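Local atomic coordinates of binding domain (Hc) of Paraclostridial Mosquitocidal Protein 1 (Paraclostridium bifermentans, PDB entry 6HOX), a protein that forms the receptor-binding part of a botulinum-like neurotoxin that targets Anopheles mosquitoes, and probably directs the toxin to host nerve cells. Residues L21-V31 with D222-L231; I81-F89 with L196-I205. All coordinates share one frame; numbering follows the deposited sequence.

Contact 1: L21-V31 with D222-L231; sequences LKDNLVFSLGV and DQFNIYQRAL
A chi1 of -179° carries CG of L25 away from its backbone N and, with the Y227 ring turned beside its own N (chi1 -57°), L25 CD1 comes to lie over one face of the Y227 ring, 3.9 Å from the centroid, a CH-pi contact. The carbonyl O of L21 meets the same ring at its edge, 3.5 Å from CD2 of Y227. L25 and Y227 form a non-hydrogen-bonded pair of antiparallel strands 25-31 and 222-227, whose pairing carries two irregularities. V26 and F27 both face I226 in a classic beta bulge: V26 N gives I226 O a nearly straight bond of 2.8 Å, whereas that from F27 N is weak. Farther along, Q223 and F224 both face L29, a G1 bulge, and F224 N uses a lone pair of L29 O in the carbonyl plane. On the face of F27 and L29, I226 CD1 packs 4.0 Å from F27 CD2, and CE2 of F27 meets CD1 of the F224 ring. Past the strand end, Q228 N bonds to N24 O at 2.9 Å, and L21 CD2 rests 3.7 Å from L231 CD2, which itself covers one face of the R229 guanidinium. R229 is held by a salt bridge to E235 in helix 233-241, a helix that also packs against L21, Y227 and L231, while strand 89-96 pairs with strand 218-227 along its other edge.

Contact 2: I81-F89 with L196-I205; sequences INFSYFSDF and LRGIDNNSPI
No direct hydrogen bond joins 81-89 to 196-205; one bridging water does the polar work, giving a proton to F83 O at 2.8 Å and accepting one from I199 N at 2.7 Å. Directly between the two segments, F83 O and D200 N are close but badly angled for a bond, and CG1 of I199 lies 3.6 Å from F83 O. The apolar part of the contact runs through three isoleucines and two phenylalanines. I205 CD1 touches I81 CG2 at 3.8 Å and also reaches the edge of the F83 ring. The F83 ring in turn sets its CD1 over the centre of the F89 ring, 3.6 Å above that plane, a T-shaped (edge-to-face) approach within the segment 81-89, and I199 CD1 meets F89 at CZ. At the partly exposed side of the contact, CG of Y85 stands anti to the backbone N (chi1 -176°), which lays the ring alongside the R197 side chain, the two pointing the same way with ring and guanidinium planes 48° apart. Y85 CE1 approaches L196 O at 3.3 Å, although this tyrosine is poorly ordered. R197 NH1 itself is turned back to L196 O and to N194 O. S84 to S87 form a type I beta turn, its S84 O also accepting from S87 OG at 2.7 Å, and an Asx turn at N201 shapes the other loop. Water-bridged over an aromatic and aliphatic cluster, the arrangement is consistent with loops that cap one end of the concanavalin-like beta sandwich expected for the N-terminal receptor-binding subdomain.

The two contacts have centres about 16 Å apart in the N-terminal, concanavalin-like part of the binding region. Along the chain, both segments of contact 2 fall between 21-31 and 222-231, so the strand pairing of contact 1 joins the two ends of this part while contact 2 ties together two loops that fall between those ends. They meet at strands 25-32 and 218-227: I226 CD1 lies 3.8 Å from I81 CG2, and F27 CD1 packs on I81 CD1. F89 opens strand 89-96, the neighbour of 218-227 in the same antiparallel sheet, and its CB approaches Y227 O. Side chains of the sheet and of the loops thus pack directly on one another.

Contact 1: L21-V31 with D222-L231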
loop_
_atom_site.group_PDB
_atom_site.type_symbol
_atom_site.label_atom_id
_atom_site.label_comp_id
_atom_site.label_asym_id
_atom_site.label_seq_id
_atom_site.Cartn_x
_atom_site.Cartn_y
_atom_site.Cartn_z
ATOM N N LEU A 21 6.661 -18.041 13.657
ATOM C CA LEU A 21 7.683 -17.743 12.638
ATOM C C LEU A 21 8.868 -17.037 13.315
ATOM O O LEU A 21 9.993 -17.092 12.818
ATOM C CB LEU A 21 7.063 -16.874 11.536
ATOM C CG LEU A 21 5.913 -17.516 10.753
ATOM C CD1 LEU A 21 5.028 -16.469 10.113
ATOM C CD2 LEU A 21 6.430 -18.486 9.699
ATOM N N LYS A 22 8.587 -16.392 14.460
ATOM C CA LYS A 22 9.557 -15.738 15.346
ATOM C C LYS A 22 10.682 -16.693 15.764
ATOM O O LYS A 22 11.787 -16.241 16.041
ATOM C CB LYS A 22 8.861 -15.211 16.605
ATOM N N ASP A 23 10.404 -18.001 15.823
ATOM C CA ASP A 23 11.409 -18.991 16.229
ATOM C C ASP A 23 12.629 -18.948 15.302
ATOM O O ASP A 23 13.749 -19.228 15.732
ATOM C CB ASP A 23 10.838 -20.411 16.241
ATOM C CG ASP A 23 9.946 -20.698 17.437
ATOM O OD1 ASP A 23 8.926 -19.983 17.597
ATOM O OD2 ASP A 23 10.287 -21.625 18.204
ATOM N N ASN A 24 12.400 -18.623 14.025
ATOM C CA ASN A 24 13.441 -18.683 13.012
ATOM C C ASN A 24 13.923 -17.283 12.613
ATOM O O ASN A 24 14.760 -17.172 11.748
ATOM C CB ASN A 24 12.963 -19.464 11.795
ATOM C CG ASN A 24 12.975 -20.949 12.065
ATOM O OD1 ASN A 24 14.045 -21.555 12.153
ATOM N ND2 ASN A 24 11.794 -21.533 12.196
ATOM N N LEU A 25 13.420 -16.242 13.277
ATOM C CA LEU A 25 13.776 -14.867 12.943
ATOM C C LEU A 25 15.162 -14.544 13.508
ATOM O O LEU A 25 15.345 -14.584 14.709
ATOM C CB LEU A 25 12.728 -13.930 13.545
ATOM C CG LEU A 25 12.949 -12.449 13.252
ATOM C CD1 LEU A 25 12.579 -12.139 11.806
ATOM C CD2 LEU A 25 12.153 -11.577 14.216
ATOM N N VAL A 26 16.114 -14.172 12.648
ATOM C CA VAL A 26 17.472 -13.911 13.123
ATOM C C VAL A 26 17.809 -12.418 13.015
ATOM O O VAL A 26 18.788 -11.973 13.583
ATOM C CB VAL A 26 18.516 -14.792 12.410
ATOM C CG1 VAL A 26 18.250 -16.271 12.653
ATOM C CG2 VAL A 26 18.639 -14.494 10.925
ATOM N N PHE A 27 16.978 -11.650 12.305
ATOM C CA PHE A 27 17.213 -10.233 12.087
ATOM C C PHE A 27 15.896 -9.560 11.705
ATOM O O PHE A 27 15.182 -10.076 10.872
ATOM C CB PHE A 27 18.233 -10.028 10.965
ATOM C CG PHE A 27 18.554 -8.589 10.668
ATOM C CD1 PHE A 27 19.389 -7.864 11.503
ATOM C CD2 PHE A 27 18.009 -7.946 9.559
ATOM C CE1 PHE A 27 19.674 -6.535 11.231
ATOM C CE2 PHE A 27 18.309 -6.619 9.275
ATOM C CZ PHE A 27 19.131 -5.913 10.117
ATOM N N SER A 28 15.622 -8.389 12.285
ATOM C CA SER A 28 14.428 -7.628 11.940
ATOM C C SER A 28 14.711 -6.132 12.076
ATOM O O SER A 28 14.822 -5.612 13.186
ATOM C CB SER A 28 13.254 -8.036 12.777
ATOM O OG SER A 28 12.121 -7.256 12.446
ATOM N N LEU A 29 14.768 -5.440 10.935
ATOM C CA LEU A 29 15.150 -4.049 10.913
ATOM C C LEU A 29 13.884 -3.192 10.970
ATOM O O LEU A 29 13.005 -3.319 10.110
ATOM C CB LEU A 29 15.932 -3.761 9.630
ATOM C CG LEU A 29 16.370 -2.319 9.424
ATOM C CD1 LEU A 29 17.429 -1.916 10.431
ATOM C CD2 LEU A 29 16.878 -2.116 8.008
ATOM N N GLY A 30 13.832 -2.307 11.969
ATOM C CA GLY A 30 12.701 -1.415 12.138
ATOM C C GLY A 30 13.035 -0.281 13.079
ATOM O O GLY A 30 14.213 -0.052 13.413
ATOM N N VAL A 31 11.987 0.426 13.506
ATOM C CA VAL A 31 12.117 1.566 14.384
ATOM C C VAL A 31 11.459 1.196 15.703
ATOM O O VAL A 31 10.362 0.682 15.702
ATOM C CB VAL A 31 11.443 2.823 13.799
ATOM C CG1 VAL A 31 11.429 3.977 14.798
ATOM C CG2 VAL A 31 12.087 3.238 12.486
ATOM N N ASP A 222 10.433 -1.125 5.966
ATOM C CA ASP A 222 10.063 -1.505 7.314
ATOM C C ASP A 222 10.023 -3.034 7.459
ATOM O O ASP A 222 9.664 -3.761 6.547
ATOM C CB ASP A 222 8.745 -0.842 7.732
ATOM C CG ASP A 222 8.519 -0.870 9.242
ATOM O OD1 ASP A 222 9.538 -0.861 9.981
ATOM O OD2 ASP A 222 7.342 -0.928 9.673
ATOM N N GLN A 223 10.373 -3.507 8.657
ATOM C CA GLN A 223 10.335 -4.925 9.009
ATOM C C GLN A 223 11.127 -5.731 7.963
ATOM O O GLN A 223 10.614 -6.719 7.407
ATOM C CB GLN A 223 8.895 -5.431 9.134
ATOM C CG GLN A 223 8.025 -4.628 10.105
ATOM C CD GLN A 223 8.536 -4.717 11.523
ATOM O OE1 GLN A 223 8.894 -3.722 12.148
ATOM N NE2 GLN A 223 8.630 -5.928 12.028
ATOM N N PHE A 224 12.373 -5.316 7.699
ATOM C CA PHE A 224 13.244 -6.114 6.877
ATOM C C PHE A 224 13.789 -7.244 7.749
ATOM O O PHE A 224 14.618 -7.027 8.652
ATOM C CB PHE A 224 14.345 -5.289 6.220
ATOM C CG PHE A 224 15.191 -6.065 5.242
ATOM C CD1 PHE A 224 16.169 -6.946 5.680
ATOM C CD2 PHE A 224 15.013 -5.899 3.874
ATOM C CE1 PHE A 224 16.966 -7.632 4.772
ATOM C CE2 PHE A 224 15.803 -6.588 2.966
ATOM C CZ PHE A 224 16.771 -7.458 3.417
ATOM N N ASN A 225 13.252 -8.436 7.502
ATOM C CA ASN A 225 13.434 -9.574 8.331
ATOM C C ASN A 225 14.225 -10.629 7.563
ATOM O O ASN A 225 14.010 -10.799 6.365
ATOM C CB ASN A 225 12.100 -10.164 8.790
ATOM C CG ASN A 225 11.315 -9.226 9.673
ATOM O OD1 ASN A 225 11.809 -8.162 10.049
ATOM N ND2 ASN A 225 10.081 -9.609 9.972
ATOM N N ILE A 226 15.138 -11.300 8.273
ATOM C CA ILE A 226 15.808 -12.526 7.792
ATOM C C ILE A 226 15.432 -13.677 8.726
ATOM O O ILE A 226 15.492 -13.549 9.951
ATOM C CB ILE A 226 17.337 -12.356 7.706
ATOM C CG1 ILE A 226 17.725 -11.161 6.830
ATOM C CG2 ILE A 226 17.957 -13.664 7.219
ATOM C CD1 ILE A 226 19.165 -10.739 6.947
ATOM N N TYR A 227 15.028 -14.790 8.119
ATOM C CA TYR A 227 14.671 -16.006 8.804
ATOM C C TYR A 227 15.634 -17.093 8.334
ATOM O O TYR A 227 16.011 -17.105 7.150
ATOM C CB TYR A 227 13.244 -16.465 8.494
ATOM C CG TYR A 227 12.158 -15.466 8.794
ATOM C CD1 TYR A 227 11.884 -14.419 7.923
ATOM C CD2 TYR A 227 11.381 -15.577 9.934
ATOM C CE1 TYR A 227 10.886 -13.489 8.196
ATOM C CE2 TYR A 227 10.373 -14.667 10.215
ATOM C CZ TYR A 227 10.136 -13.613 9.351
ATOM O OH TYR A 227 9.161 -12.716 9.636
ATOM N N GLN A 228 15.966 -18.013 9.253
ATOM C CA GLN A 228 16.971 -19.053 9.016
ATOM C C GLN A 228 16.298 -20.332 8.500
ATOM O O GLN A 228 16.813 -21.420 8.691
ATOM C CB GLN A 228 17.760 -19.323 10.303
ATOM C CG GLN A 228 16.940 -20.031 11.378
ATOM C CD GLN A 228 17.642 -20.077 12.715
ATOM O OE1 GLN A 228 18.852 -19.866 12.816
ATOM N NE2 GLN A 228 16.878 -20.374 13.755
ATOM N N ARG A 229 15.159 -20.180 7.823
ATOM C CA ARG A 229 14.460 -21.258 7.148
ATOM C C ARG A 229 13.788 -20.669 5.902
ATOM O O ARG A 229 13.546 -19.463 5.850
ATOM C CB ARG A 229 13.422 -21.858 8.110
ATOM C CG ARG A 229 12.759 -23.131 7.614
ATOM C CD ARG A 229 11.983 -23.832 8.712
ATOM N NE ARG A 229 10.911 -23.005 9.253
ATOM C CZ ARG A 229 9.706 -22.878 8.711
ATOM N NH1 ARG A 229 9.472 -23.331 7.491
ATOM N NH2 ARG A 229 8.736 -22.299 9.393
ATOM N N ALA A 230 13.503 -21.525 4.917
ATOM C CA ALA A 230 12.718 -21.167 3.740
ATOM C C ALA A 230 11.242 -21.400 4.053
ATOM O O ALA A 230 10.849 -22.538 4.195
ATOM C CB ALA A 230 13.134 -22.000 2.555
ATOM N N LEU A 231 10.442 -20.333 4.164
ATOM C CA LEU A 231 9.043 -20.507 4.507
ATOM C C LEU A 231 8.325 -21.130 3.308
ATOM O O LEU A 231 8.666 -20.848 2.149
ATOM C CB LEU A 231 8.395 -19.170 4.880
ATOM C CG LEU A 231 9.056 -18.341 5.978
ATOM C CD1 LEU A 231 8.266 -17.064 6.216
ATOM C CD2 LEU A 231 9.179 -19.121 7.273
HETATM O O HOH W 1 9.591 0.095 12.378
HETATM O O HOH W 2 8.754 -1.314 13.752
#

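Contact 2: I81-F89 with L196-I205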
loop_
_atom_site.group_PDB
_atom_site.type_symbol
_atom_site.label_atom_id
_atom_site.label_comp_id
_atom_site.label_asym_id
_atom_site.label_seq_id
_atom_site.Cartn_x
_atom_site.Cartn_y
_atom_site.Cartn_z
ATOM N N ILE A 81 23.125 -14.531 10.931
ATOM C CA ILE A 81 22.869 -13.930 9.603
ATOM C C ILE A 81 23.840 -14.551 8.594
ATOM O O ILE A 81 24.879 -13.968 8.275
ATOM C CB ILE A 81 22.991 -12.391 9.612
ATOM C CG1 ILE A 81 22.228 -11.740 10.763
ATOM C CG2 ILE A 81 22.543 -11.824 8.276
ATOM C CD1 ILE A 81 22.450 -10.246 10.870
ATOM N N ASN A 82 23.477 -15.725 8.075
ATOM C CA ASN A 82 24.401 -16.533 7.293
ATOM C C ASN A 82 23.724 -17.066 6.019
ATOM O O ASN A 82 22.628 -17.659 6.062
ATOM C CB ASN A 82 24.967 -17.680 8.128
ATOM C CG ASN A 82 25.678 -18.692 7.264
ATOM O OD1 ASN A 82 25.197 -19.810 7.087
ATOM N ND2 ASN A 82 26.790 -18.280 6.681
ATOM N N PHE A 83 24.423 -16.887 4.892
ATOM C CA PHE A 83 23.941 -17.278 3.571
ATOM C C PHE A 83 24.853 -18.368 2.986
ATOM O O PHE A 83 25.022 -18.436 1.774
ATOM C CB PHE A 83 23.842 -16.036 2.678
ATOM C CG PHE A 83 23.040 -14.916 3.292
ATOM C CD1 PHE A 83 21.658 -15.002 3.372
ATOM C CD2 PHE A 83 23.662 -13.794 3.818
ATOM C CE1 PHE A 83 20.914 -13.989 3.958
ATOM C CE2 PHE A 83 22.915 -12.780 4.402
ATOM C CZ PHE A 83 21.545 -12.881 4.473
ATOM N N SER A 84 25.400 -19.231 3.855
ATOM C CA SER A 84 26.264 -20.361 3.459
ATOM C C SER A 84 25.440 -21.373 2.655
ATOM O O SER A 84 24.210 -21.390 2.755
ATOM C CB SER A 84 26.895 -21.019 4.661
ATOM O OG SER A 84 25.965 -21.875 5.318
ATOM N N TYR A 85 26.130 -22.229 1.888
ATOM C CA TYR A 85 25.472 -23.140 0.943
ATOM C C TYR A 85 24.482 -24.076 1.654
ATOM O O TYR A 85 23.474 -24.462 1.056
ATOM C CB TYR A 85 26.473 -23.983 0.149
ATOM C CG TYR A 85 25.806 -24.842 -0.897
ATOM C CD1 TYR A 85 25.009 -24.263 -1.872
ATOM C CD2 TYR A 85 25.919 -26.224 -0.890
ATOM C CE1 TYR A 85 24.360 -25.026 -2.828
ATOM C CE2 TYR A 85 25.279 -27.004 -1.843
ATOM C CZ TYR A 85 24.494 -26.403 -2.816
ATOM O OH TYR A 85 23.847 -27.140 -3.767
ATOM N N PHE A 86 24.772 -24.438 2.911
ATOM C CA PHE A 86 23.949 -25.390 3.668
ATOM C C PHE A 86 22.986 -24.644 4.609
ATOM O O PHE A 86 22.772 -25.076 5.743
ATOM C CB PHE A 86 24.848 -26.371 4.429
ATOM N N SER A 87 22.391 -23.539 4.137
ATOM C CA SER A 87 21.413 -22.806 4.935
ATOM C C SER A 87 20.315 -22.223 4.034
ATOM O O SER A 87 20.569 -21.332 3.209
ATOM C CB SER A 87 22.072 -21.744 5.774
ATOM O OG SER A 87 22.812 -20.850 4.961
ATOM N N ASP A 88 19.099 -22.755 4.199
ATOM C CA ASP A 88 17.870 -22.154 3.660
ATOM C C ASP A 88 17.646 -20.797 4.345
ATOM O O ASP A 88 18.054 -20.599 5.480
ATOM C CB ASP A 88 16.661 -23.068 3.878
ATOM C CG ASP A 88 16.785 -24.441 3.239
ATOM O OD1 ASP A 88 17.604 -24.594 2.298
ATOM O OD2 ASP A 88 16.065 -25.357 3.693
ATOM N N PHE A 89 16.993 -19.853 3.665
ATOM C CA PHE A 89 16.640 -18.602 4.347
ATOM C C PHE A 89 15.437 -17.943 3.664
ATOM O O PHE A 89 15.054 -18.319 2.542
ATOM C CB PHE A 89 17.841 -17.659 4.437
ATOM C CG PHE A 89 18.387 -17.185 3.116
ATOM C CD1 PHE A 89 19.343 -17.926 2.438
ATOM C CD2 PHE A 89 17.948 -15.998 2.554
ATOM C CE1 PHE A 89 19.846 -17.488 1.222
ATOM C CE2 PHE A 89 18.454 -15.559 1.341
ATOM C CZ PHE A 89 19.403 -16.308 0.675
ATOM N N LEU A 196 23.174 -23.662 -8.492
ATOM C CA LEU A 196 23.874 -22.618 -7.780
ATOM C C LEU A 196 24.675 -23.263 -6.648
ATOM O O LEU A 196 24.194 -24.156 -5.989
ATOM C CB LEU A 196 22.839 -21.631 -7.228
ATOM C CG LEU A 196 23.206 -20.154 -7.315
ATOM C CD1 LEU A 196 23.585 -19.767 -8.733
ATOM C CD2 LEU A 196 22.047 -19.295 -6.823
ATOM N N ARG A 197 25.904 -22.798 -6.441
ATOM C CA ARG A 197 26.652 -23.219 -5.287
ATOM C C ARG A 197 26.563 -22.088 -4.253
ATOM O O ARG A 197 25.467 -21.509 -4.045
ATOM C CB ARG A 197 28.022 -23.710 -5.757
ATOM C CG ARG A 197 27.925 -24.932 -6.665
ATOM C CD ARG A 197 27.157 -26.085 -6.011
ATOM N NE ARG A 197 26.988 -27.270 -6.850
ATOM C CZ ARG A 197 25.839 -27.660 -7.410
ATOM N NH1 ARG A 197 24.717 -26.988 -7.198
ATOM N NH2 ARG A 197 25.821 -28.726 -8.188
ATOM N N GLY A 198 27.672 -21.802 -3.582
ATOM C CA GLY A 198 27.661 -20.912 -2.427
ATOM C C GLY A 198 27.598 -19.452 -2.841
ATOM O O GLY A 198 28.237 -19.039 -3.804
ATOM N N ILE A 199 26.829 -18.666 -2.085
ATOM C CA ILE A 199 26.729 -17.223 -2.284
ATOM C C ILE A 199 27.226 -16.487 -1.032
ATOM O O ILE A 199 27.179 -15.269 -0.987
ATOM C CB ILE A 199 25.290 -16.815 -2.646
ATOM C CG1 ILE A 199 24.295 -17.043 -1.504
ATOM C CG2 ILE A 199 24.845 -17.495 -3.924
ATOM C CD1 ILE A 199 23.027 -16.219 -1.651
ATOM N N ASP A 200 27.684 -17.235 -0.022
ATOM C CA ASP A 200 28.200 -16.648 1.208
ATOM C C ASP A 200 29.382 -15.737 0.879
ATOM O O ASP A 200 30.110 -15.950 -0.110
ATOM C CB ASP A 200 28.636 -17.702 2.222
ATOM C CG ASP A 200 29.425 -18.835 1.592
ATOM O OD1 ASP A 200 28.862 -19.534 0.705
ATOM O OD2 ASP A 200 30.600 -18.998 1.975
ATOM N N ASN A 201 29.560 -14.713 1.722
ATOM C CA ASN A 201 30.672 -13.803 1.593
ATOM C C ASN A 201 30.889 -13.167 2.968
ATOM O O ASN A 201 30.101 -13.399 3.889
ATOM C CB ASN A 201 30.448 -12.783 0.470
ATOM C CG ASN A 201 29.267 -11.862 0.733
ATOM O OD1 ASN A 201 29.143 -11.313 1.819
ATOM N ND2 ASN A 201 28.396 -11.676 -0.241
ATOM N N ASN A 202 31.957 -12.377 3.085
ATOM C CA ASN A 202 32.299 -11.717 4.320
ATOM C C ASN A 202 31.981 -10.220 4.260
ATOM O O ASN A 202 32.442 -9.489 5.120
ATOM C CB ASN A 202 33.783 -11.902 4.658
ATOM C CG ASN A 202 34.135 -13.343 4.958
ATOM O OD1 ASN A 202 35.007 -13.915 4.309
ATOM N ND2 ASN A 202 33.445 -13.950 5.915
ATOM N N SER A 203 31.230 -9.761 3.252
ATOM C CA SER A 203 30.903 -8.341 3.133
ATOM C C SER A 203 29.684 -8.016 4.007
ATOM O O SER A 203 28.920 -8.905 4.371
ATOM C CB SER A 203 30.691 -7.972 1.691
ATOM O OG SER A 203 31.910 -7.986 0.966
ATOM N N PRO A 204 29.456 -6.748 4.425
ATOM C CA PRO A 204 28.226 -6.408 5.145
ATOM C C PRO A 204 27.003 -6.363 4.213
ATOM O O PRO A 204 27.164 -6.355 3.001
ATOM C CB PRO A 204 28.558 -5.045 5.757
ATOM C CG PRO A 204 29.547 -4.443 4.786
ATOM C CD PRO A 204 30.379 -5.614 4.311
ATOM N N ILE A 205 25.801 -6.385 4.796
ATOM C CA ILE A 205 24.551 -6.024 4.091
ATOM C C ILE A 205 24.425 -4.494 4.111
ATOM O O ILE A 205 24.474 -3.892 5.192
ATOM C CB ILE A 205 23.328 -6.689 4.754
ATOM C CG1 ILE A 205 23.510 -8.199 4.942
ATOM C CG2 ILE A 205 22.055 -6.364 3.982
ATOM C CD1 ILE A 205 22.510 -8.829 5.877
HETATM O O HOH W 3 25.333 -20.171 -0.346
#